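Acyl-ACP thioesterase (Bacteroides thetaiotaomicron, PDB 2ESS) probably hydrolyses the thioester of fatty acyl chains carried on acyl carrier protein, releasing free fatty acids, and binds calcium. Local coordinates at residues Arg46-Ala51 / Val136-Asp141; Trp84-Tyr89 / Asp94-Val99. One frame throughout, in Å; residues are numbered along the deposited sequence.

Contact 1: residues Arg46-Ala51 / Val136-Asp141; sequences RGFGIA and VDYICD
With CG of both R46 and Y138 anti to its own carbonyl carbon (chi1 -72° for the arginine), the arginine chain lies across one face of the tyrosine ring. From CG to NE that chain is extended, and its successive atoms follow the ring: R46 CG lies 3.5 Å from Y138 CZ, and R46 CD sits over the face, 3.6 Å from the ring centroid and 18° off its normal, a CH-pi contact. The chain reaches the ring's rim at NE, 3.6 Å from Y138 CE1, and the rest of the guanidinium lies beyond it. The guanidinium plane stands 75° from that of the tyrosine, its edge turned to CD1 and CE1 of Y138, while NH1 turns back to the carbonyl O of H42. The residue types suit each other: the flat tyrosine offers a face to the arginine methylenes, whose charged end finds a polar partner.

F48 adds a smaller apolar contact, F48 CE2 lying 3.7 Å from Y138 CD2, with the two rings obliquely set. Only side chains join the segments. G47 is the C-prime residue of a Schellman motif, its positive phi easy for a residue without a side chain; F48 N bonds to A43 O and G47 N to S44 O. The arrangement is thus a Schellman helix end, closing helix 28-45 of the N-terminal HotDog domain, packed against a loop tyrosine.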
ATOM      1  N   ARG A  46       8.329  23.873   0.377  1.00 31.01           N
ATOM      2  CA  ARG A  46       9.024  24.997   0.989  1.00 30.06           C
ATOM      3  C   ARG A  46      10.483  25.028   0.615  1.00 31.88           C
ATOM      4  O   ARG A  46      11.232  25.836   1.139  1.00 32.02           O
ATOM      5  CB  ARG A  46       8.876  24.911   2.506  1.00 30.52           C
ATOM      6  CG  ARG A  46       7.483  25.233   2.966  1.00 31.72           C
ATOM      7  CD  ARG A  46       7.202  24.597   4.273  1.00 30.39           C
ATOM      8  NE  ARG A  46       5.834  24.835   4.705  1.00 32.69           N
ATOM      9  CZ  ARG A  46       4.759  24.220   4.214  1.00 38.51           C
ATOM     10  NH1 ARG A  46       4.843  23.286   3.271  1.00 37.74           N
ATOM     11  NH2 ARG A  46       3.574  24.530   4.694  1.00 36.51           N
ATOM     12  N   GLY A  47      10.895  24.138  -0.276  1.00 30.68           N
ATOM     13  CA  GLY A  47      12.257  24.197  -0.859  1.00 29.23           C
ATOM     14  C   GLY A  47      13.358  23.665   0.027  1.00 27.71           C
ATOM     15  O   GLY A  47      14.493  24.123  -0.061  1.00 29.29           O
ATOM     16  N   PHE A  48      13.067  22.679   0.872  1.00 28.93           N
ATOM     17  CA  PHE A  48      14.117  22.032   1.640  1.00 30.19           C
ATOM     18  C   PHE A  48      14.019  20.511   1.630  1.00 31.54           C
ATOM     19  O   PHE A  48      14.573  19.833   2.499  1.00 32.85           O
ATOM     20  CB  PHE A  48      14.235  22.579   3.075  1.00 32.12           C
ATOM     21  CG  PHE A  48      13.013  22.446   3.934  1.00 28.36           C
ATOM     22  CD1 PHE A  48      12.740  21.259   4.625  1.00 28.89           C
ATOM     23  CD2 PHE A  48      12.170  23.546   4.121  1.00 29.25           C
ATOM     24  CE1 PHE A  48      11.655  21.176   5.459  1.00 33.88           C
ATOM     25  CE2 PHE A  48      11.048  23.474   4.956  1.00 29.62           C
ATOM     26  CZ  PHE A  48      10.794  22.285   5.628  1.00 32.42           C
ATOM     27  N   GLY A  49      13.339  20.001   0.621  1.00 29.80           N
ATOM     28  CA  GLY A  49      13.202  18.596   0.390  1.00 31.37           C
ATOM     29  C   GLY A  49      14.376  17.957  -0.339  1.00 31.16           C
ATOM     30  O   GLY A  49      15.409  18.581  -0.606  1.00 31.02           O
ATOM     31  N   ILE A  50      14.220  16.670  -0.634  1.00 32.40           N
ATOM     32  CA  ILE A  50      15.272  15.899  -1.263  1.00 34.17           C
ATOM     33  C   ILE A  50      15.760  16.546  -2.581  1.00 32.64           C
ATOM     34  O   ILE A  50      16.957  16.676  -2.804  1.00 32.72           O
ATOM     35  CB  ILE A  50      14.807  14.429  -1.481  1.00 35.74           C
ATOM     36  CG1 ILE A  50      14.710  13.733  -0.110  1.00 38.13           C
ATOM     37  CG2 ILE A  50      15.820  13.669  -2.418  1.00 35.57           C
ATOM     38  CD1 ILE A  50      14.303  12.274  -0.114  1.00 41.50           C
ATOM     39  N   ALA A  51      14.829  16.966  -3.429  1.00 31.12           N
ATOM     40  CA  ALA A  51      15.161  17.573  -4.730  1.00 33.02           C
ATOM     41  C   ALA A  51      16.159  18.738  -4.597  1.00 32.83           C
ATOM     42  O   ALA A  51      17.148  18.791  -5.315  1.00 33.17           O
ATOM     43  CB  ALA A  51      13.871  18.040  -5.454  1.00 32.68           C
ATOM     44  N   VAL A 136      15.338  26.614   8.208  1.00 34.73           N
ATOM     45  CA  VAL A 136      15.399  27.234   9.517  1.00 35.38           C
ATOM     46  C   VAL A 136      14.241  28.178   9.728  1.00 34.50           C
ATOM     47  O   VAL A 136      13.795  28.349  10.860  1.00 34.37           O
ATOM     48  CB  VAL A 136      16.740  27.971   9.765  1.00 36.58           C
ATOM     49  CG1 VAL A 136      16.631  28.825  10.992  1.00 41.95           C
ATOM     50  CG2 VAL A 136      17.874  26.967   9.897  1.00 39.52           C
ATOM     51  N   ASP A 137      13.741  28.761   8.632  1.00 34.69           N
ATOM     52  CA  ASP A 137      12.593  29.640   8.660  1.00 36.01           C
ATOM     53  C   ASP A 137      11.296  28.951   9.103  1.00 34.92           C
ATOM     54  O   ASP A 137      10.330  29.618   9.454  1.00 34.41           O
ATOM     55  CB  ASP A 137      12.387  30.294   7.282  1.00 39.28           C
ATOM     56  CG  ASP A 137      13.634  31.045   6.773  1.00 44.54           C
ATOM     57  OD1 ASP A 137      14.465  31.528   7.572  1.00 47.39           O
ATOM     58  OD2 ASP A 137      13.794  31.145   5.545  1.00 56.90           O
ATOM     59  N   TYR A 138      11.275  27.616   9.095  1.00 31.43           N
ATOM     60  CA  TYR A 138      10.063  26.858   9.375  1.00 32.56           C
ATOM     61  C   TYR A 138      10.091  26.110  10.724  1.00 33.35           C
ATOM     62  O   TYR A 138       9.152  25.368  11.050  1.00 32.42           O
ATOM     63  CB  TYR A 138       9.777  25.903   8.221  1.00 32.05           C
ATOM     64  CG  TYR A 138       9.377  26.651   6.961  1.00 30.20           C
ATOM     65  CD1 TYR A 138       8.061  27.090   6.771  1.00 32.88           C
ATOM     66  CD2 TYR A 138      10.316  26.931   5.983  1.00 33.20           C
ATOM     67  CE1 TYR A 138       7.709  27.785   5.615  1.00 36.51           C
ATOM     68  CE2 TYR A 138       9.997  27.634   4.866  1.00 32.06           C
ATOM     69  CZ  TYR A 138       8.693  28.049   4.668  1.00 33.53           C
ATOM     70  OH  TYR A 138       8.395  28.721   3.510  1.00 39.08           O
ATOM     71  N   ILE A 139      11.132  26.343  11.524  1.00 33.46           N
ATOM     72  CA  ILE A 139      11.180  25.787  12.883  1.00 34.65           C
ATOM     73  C   ILE A 139       9.971  26.293  13.684  1.00 33.78           C
ATOM     74  O   ILE A 139       9.700  27.483  13.731  1.00 33.29           O
ATOM     75  CB  ILE A 139      12.509  26.111  13.602  1.00 33.53           C
ATOM     76  CG1 ILE A 139      13.646  25.304  12.971  1.00 36.39           C
ATOM     77  CG2 ILE A 139      12.391  25.786  15.102  1.00 32.17           C
ATOM     78  CD1 ILE A 139      14.997  25.907  13.104  1.00 31.11           C
ATOM     79  N   CYS A 140       9.252  25.369  14.306  1.00 34.50           N
ATOM     80  CA  CYS A 140       7.935  25.612  14.783  1.00 36.62           C
ATOM     81  C   CYS A 140       7.801  24.965  16.161  1.00 38.98           C
ATOM     82  O   CYS A 140       8.256  23.823  16.381  1.00 39.94           O
ATOM     83  CB  CYS A 140       6.962  24.986  13.768  1.00 38.33           C
ATOM     84  SG  CYS A 140       5.239  24.887  14.244  1.00 41.74           S
ATOM     85  N   ASP A 141       7.129  25.685  17.053  1.00 39.81           N
ATOM     86  CA  ASP A 141       6.968  25.295  18.457  1.00 43.22           C
ATOM     87  C   ASP A 141       5.673  24.516  18.759  1.00 44.72           C
ATOM     88  O   ASP A 141       5.311  24.353  19.914  1.00 46.60           O
ATOM     89  CB  ASP A 141       7.045  26.556  19.358  1.00 43.90           C
ATOM     90  CG  ASP A 141       5.824  27.494  19.212  1.00 51.12           C
ATOM     91  OD1 ASP A 141       4.909  27.246  18.376  1.00 58.55           O
ATOM     92  OD2 ASP A 141       5.778  28.504  19.951  1.00 70.04           O
TER

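Contact 2: residues Trp84-Tyr89 / Asp94-Val99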
ATOM      1  N   TRP A  84       5.392  19.474  10.914  1.00 27.03           N
ATOM      2  CA  TRP A  84       6.173  20.667  11.088  1.00 30.35           C
ATOM      3  C   TRP A  84       7.567  20.248  11.543  1.00 31.44           C
ATOM      4  O   TRP A  84       7.758  19.143  12.065  1.00 34.09           O
ATOM      5  CB  TRP A  84       5.522  21.597  12.140  1.00 29.26           C
ATOM      6  CG  TRP A  84       5.441  21.011  13.500  1.00 31.10           C
ATOM      7  CD1 TRP A  84       6.363  21.120  14.499  1.00 33.06           C
ATOM      8  CD2 TRP A  84       4.386  20.195  14.011  1.00 29.00           C
ATOM      9  NE1 TRP A  84       5.948  20.414  15.596  1.00 31.99           N
ATOM     10  CE2 TRP A  84       4.732  19.840  15.320  1.00 33.04           C
ATOM     11  CE3 TRP A  84       3.183  19.720  13.473  1.00 31.46           C
ATOM     12  CZ2 TRP A  84       3.913  19.058  16.114  1.00 33.66           C
ATOM     13  CZ3 TRP A  84       2.378  18.942  14.251  1.00 32.89           C
ATOM     14  CH2 TRP A  84       2.744  18.613  15.564  1.00 32.18           C
ATOM     15  N   VAL A  85       8.516  21.138  11.319  1.00 32.12           N
ATOM     16  CA  VAL A  85       9.883  21.005  11.782  1.00 31.61           C
ATOM     17  C   VAL A  85      10.011  21.547  13.172  1.00 31.93           C
ATOM     18  O   VAL A  85       9.719  22.705  13.411  1.00 31.26           O
ATOM     19  CB  VAL A  85      10.872  21.755  10.840  1.00 33.78           C
ATOM     20  CG1 VAL A  85      12.330  21.678  11.353  1.00 28.25           C
ATOM     21  CG2 VAL A  85      10.788  21.179   9.436  1.00 34.17           C
ATOM     22  N   GLU A  86      10.448  20.698  14.105  1.00 32.08           N
ATOM     23  CA  GLU A  86      10.643  21.113  15.492  1.00 31.68           C
ATOM     24  C   GLU A  86      12.036  21.654  15.742  1.00 31.76           C
ATOM     25  O   GLU A  86      12.196  22.663  16.419  1.00 34.98           O
ATOM     26  CB  GLU A  86      10.367  19.955  16.448  1.00 33.53           C
ATOM     27  CG  GLU A  86      10.645  20.321  17.870  1.00 39.96           C
ATOM     28  CD  GLU A  86      10.345  19.183  18.823  1.00 50.81           C
ATOM     29  OE1 GLU A  86      10.953  18.089  18.655  1.00 43.78           O
ATOM     30  OE2 GLU A  86       9.518  19.407  19.735  1.00 60.08           O
ATOM     31  N   ASN A  87      13.047  20.970  15.215  1.00 34.18           N
ATOM     32  CA  ASN A  87      14.449  21.401  15.369  1.00 35.04           C
ATOM     33  C   ASN A  87      15.276  21.076  14.158  1.00 31.81           C
ATOM     34  O   ASN A  87      15.073  20.058  13.528  1.00 31.63           O
ATOM     35  CB  ASN A  87      15.135  20.666  16.539  1.00 36.19           C
ATOM     36  CG  ASN A  87      14.773  21.247  17.903  1.00 46.80           C
ATOM     37  OD1 ASN A  87      14.285  20.524  18.772  1.00 55.12           O
ATOM     38  ND2 ASN A  87      15.030  22.552  18.097  1.00 43.85           N
ATOM     39  N   VAL A  88      16.266  21.914  13.904  1.00 29.68           N
ATOM     40  CA  VAL A  88      17.269  21.657  12.895  1.00 29.69           C
ATOM     41  C   VAL A  88      18.582  21.731  13.658  1.00 32.96           C
ATOM     42  O   VAL A  88      19.041  22.809  14.014  1.00 29.28           O
ATOM     43  CB  VAL A  88      17.233  22.683  11.729  1.00 31.34           C
ATOM     44  CG1 VAL A  88      18.423  22.468  10.769  1.00 31.67           C
ATOM     45  CG2 VAL A  88      15.891  22.554  10.977  1.00 26.11           C
ATOM     46  N   TYR A  89      19.121  20.556  13.952  1.00 33.94           N
ATOM     47  CA  TYR A  89      20.393  20.412  14.623  1.00 34.95           C
ATOM     48  C   TYR A  89      21.522  20.281  13.622  1.00 36.62           C
ATOM     49  O   TYR A  89      21.272  20.184  12.453  1.00 37.12           O
ATOM     50  CB  TYR A  89      20.364  19.165  15.495  1.00 35.78           C
ATOM     51  CG  TYR A  89      19.425  19.239  16.673  1.00 34.26           C
ATOM     52  CD1 TYR A  89      19.129  20.439  17.315  1.00 37.24           C
ATOM     53  CD2 TYR A  89      18.922  18.080  17.211  1.00 45.15           C
ATOM     54  CE1 TYR A  89      18.300  20.458  18.442  1.00 35.44           C
ATOM     55  CE2 TYR A  89      18.120  18.091  18.295  1.00 45.07           C
ATOM     56  CZ  TYR A  89      17.818  19.267  18.917  1.00 41.83           C
ATOM     57  OH  TYR A  89      16.988  19.189  20.007  1.00 48.81           O
ATOM     58  N   ASP A  94      14.575  17.148  13.386  1.00 33.59           N
ATOM     59  CA  ASP A  94      13.428  16.519  14.042  1.00 33.36           C
ATOM     60  C   ASP A  94      12.152  17.085  13.411  1.00 32.29           C
ATOM     61  O   ASP A  94      11.898  18.277  13.484  1.00 32.69           O
ATOM     62  CB  ASP A  94      13.457  16.785  15.546  1.00 33.47           C
ATOM     63  CG  ASP A  94      14.660  16.137  16.242  1.00 42.83           C
ATOM     64  OD1 ASP A  94      15.326  15.220  15.672  1.00 44.43           O
ATOM     65  OD2 ASP A  94      14.964  16.590  17.362  1.00 47.14           O
ATOM     66  N   ARG A  95      11.387  16.217  12.772  1.00 32.12           N
ATOM     67  CA  ARG A  95      10.112  16.542  12.186  1.00 31.68           C
ATOM     68  C   ARG A  95       9.007  15.801  12.952  1.00 32.88           C
ATOM     69  O   ARG A  95       9.080  14.581  13.143  1.00 35.90           O
ATOM     70  CB  ARG A  95      10.044  16.108  10.745  1.00 33.32           C
ATOM     71  CG  ARG A  95       8.608  16.158  10.222  1.00 35.10           C
ATOM     72  CD  ARG A  95       8.472  15.957   8.764  1.00 37.23           C
ATOM     73  NE  ARG A  95       9.041  16.992   7.890  1.00 31.46           N
ATOM     74  CZ  ARG A  95       8.503  18.162   7.601  1.00 32.24           C
ATOM     75  NH1 ARG A  95       7.428  18.606   8.229  1.00 29.68           N
ATOM     76  NH2 ARG A  95       9.118  18.953   6.733  1.00 30.30           N
ATOM     77  N   ASN A  96       7.988  16.547  13.373  1.00 30.92           N
ATOM     78  CA  ASN A  96       6.902  16.010  14.206  1.00 33.05           C
ATOM     79  C   ASN A  96       5.612  16.038  13.461  1.00 31.00           C
ATOM     80  O   ASN A  96       5.491  16.701  12.395  1.00 29.67           O
ATOM     81  CB  ASN A  96       6.816  16.768  15.519  1.00 35.04           C
ATOM     82  CG  ASN A  96       8.051  16.549  16.381  1.00 37.66           C
ATOM     83  OD1 ASN A  96       8.873  15.655  16.117  1.00 41.43           O
ATOM     84  ND2 ASN A  96       8.212  17.386  17.369  1.00 33.56           N
ATOM     85  N   PHE A  97       4.676  15.263  13.980  1.00 32.63           N
ATOM     86  CA  PHE A  97       3.371  15.032  13.339  1.00 30.77           C
ATOM     87  C   PHE A  97       2.258  14.957  14.388  1.00 30.90           C
ATOM     88  O   PHE A  97       2.481  14.546  15.543  1.00 28.46           O
ATOM     89  CB  PHE A  97       3.321  13.708  12.565  1.00 28.65           C
ATOM     90  CG  PHE A  97       4.388  13.538  11.564  1.00 31.21           C
ATOM     91  CD1 PHE A  97       5.605  12.989  11.929  1.00 31.82           C
ATOM     92  CD2 PHE A  97       4.170  13.882  10.229  1.00 33.54           C
ATOM     93  CE1 PHE A  97       6.597  12.801  10.981  1.00 39.89           C
ATOM     94  CE2 PHE A  97       5.145  13.707   9.296  1.00 36.37           C
ATOM     95  CZ  PHE A  97       6.371  13.181   9.668  1.00 34.08           C
ATOM     96  N   ALA A  98       1.065  15.373  13.973  1.00 30.79           N
ATOM     97  CA  ALA A  98      -0.163  15.118  14.729  1.00 31.93           C
ATOM     98  C   ALA A  98      -1.136  14.427  13.761  1.00 32.34           C
ATOM     99  O   ALA A  98      -1.151  14.690  12.556  1.00 32.76           O
ATOM    100  CB  ALA A  98      -0.747  16.412  15.276  1.00 32.26           C
ATOM    101  N   VAL A  99      -1.897  13.475  14.264  1.00 34.33           N
ATOM    102  CA  VAL A  99      -2.957  12.830  13.474  1.00 32.83           C
ATOM    103  C   VAL A  99      -4.298  13.243  14.053  1.00 31.98           C
ATOM    104  O   VAL A  99      -4.513  13.161  15.277  1.00 31.22           O
ATOM    105  CB  VAL A  99      -2.800  11.285  13.523  1.00 34.32           C
ATOM    106  CG1 VAL A  99      -3.882  10.590  12.662  1.00 32.12           C
ATOM    107  CG2 VAL A  99      -1.362  10.920  13.062  1.00 39.46           C
TER
HETATM  108  O   HOH W   1       6.795  19.446  18.515  1.00 48.47           O
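W84 lies over N96 on the neighbouring strand. Its CB leaves on the sheet face shared with N96, and CG sits between the backbone N and carbonyl carbon (chi1 63°), swinging the indole over the partner strand. CD2 and CE3 of W84 come near N96 O, W84 CE2 lies 3.7 Å from N96 CB with CZ2 equally close, and the far rim covers the next peptide, W84 CZ3 being 3.8 Å from A98 N and W84 CH2 3.9 Å from F97 C. W84 NE1 donates to a water O 3.2 Å away, at the ring edge in its plane; this water also accepts from N96 ND2 and is hydrogen-bonded to E86 OE2. A broad ring with one N-H suits this half-apolar, half-polar cover; an alanine here would probably uncover the N96-A98 backbone and leave the water without its indole donor.

Beneath, W84 and N96 form an antiparallel hydrogen-bonded pair. Farther along, E86 and N87 both face D94 in a classic beta bulge: D94 O accepts from E86 N at 2.9 Å and weakly from N87 N. E86 also forms a salt bridge with R111. Strand 106-118 lies beyond 92-100 in the sheet, and helix 28-45 packs on the face bearing R95 and F97.

Contact 2 is the more buried, a union of adjacent strands within the sheet, whereas contact 1 is partly buried and ties the end of helix 28-45 to a loop farther from the chain's centre. Their chemistry follows: main-chain hydrogen bonds, a bulge and a bridging water hold 84-89 to 94-99, but 46-51 meets 136-141 through two aromatic rings and the methylene chain of an arginine. The two touch directly. C140 N lies 2.8 Å from V85 O, a probable hydrogen bond between the loop of contact 1 and strand 78-88, and F48 CE1 packs 3.6 Å from R95 NH2. Both meet helix 28-45, whose H42 accepts from R46 NH1 through its carbonyl O and pairs with R95 NH2 through ND1.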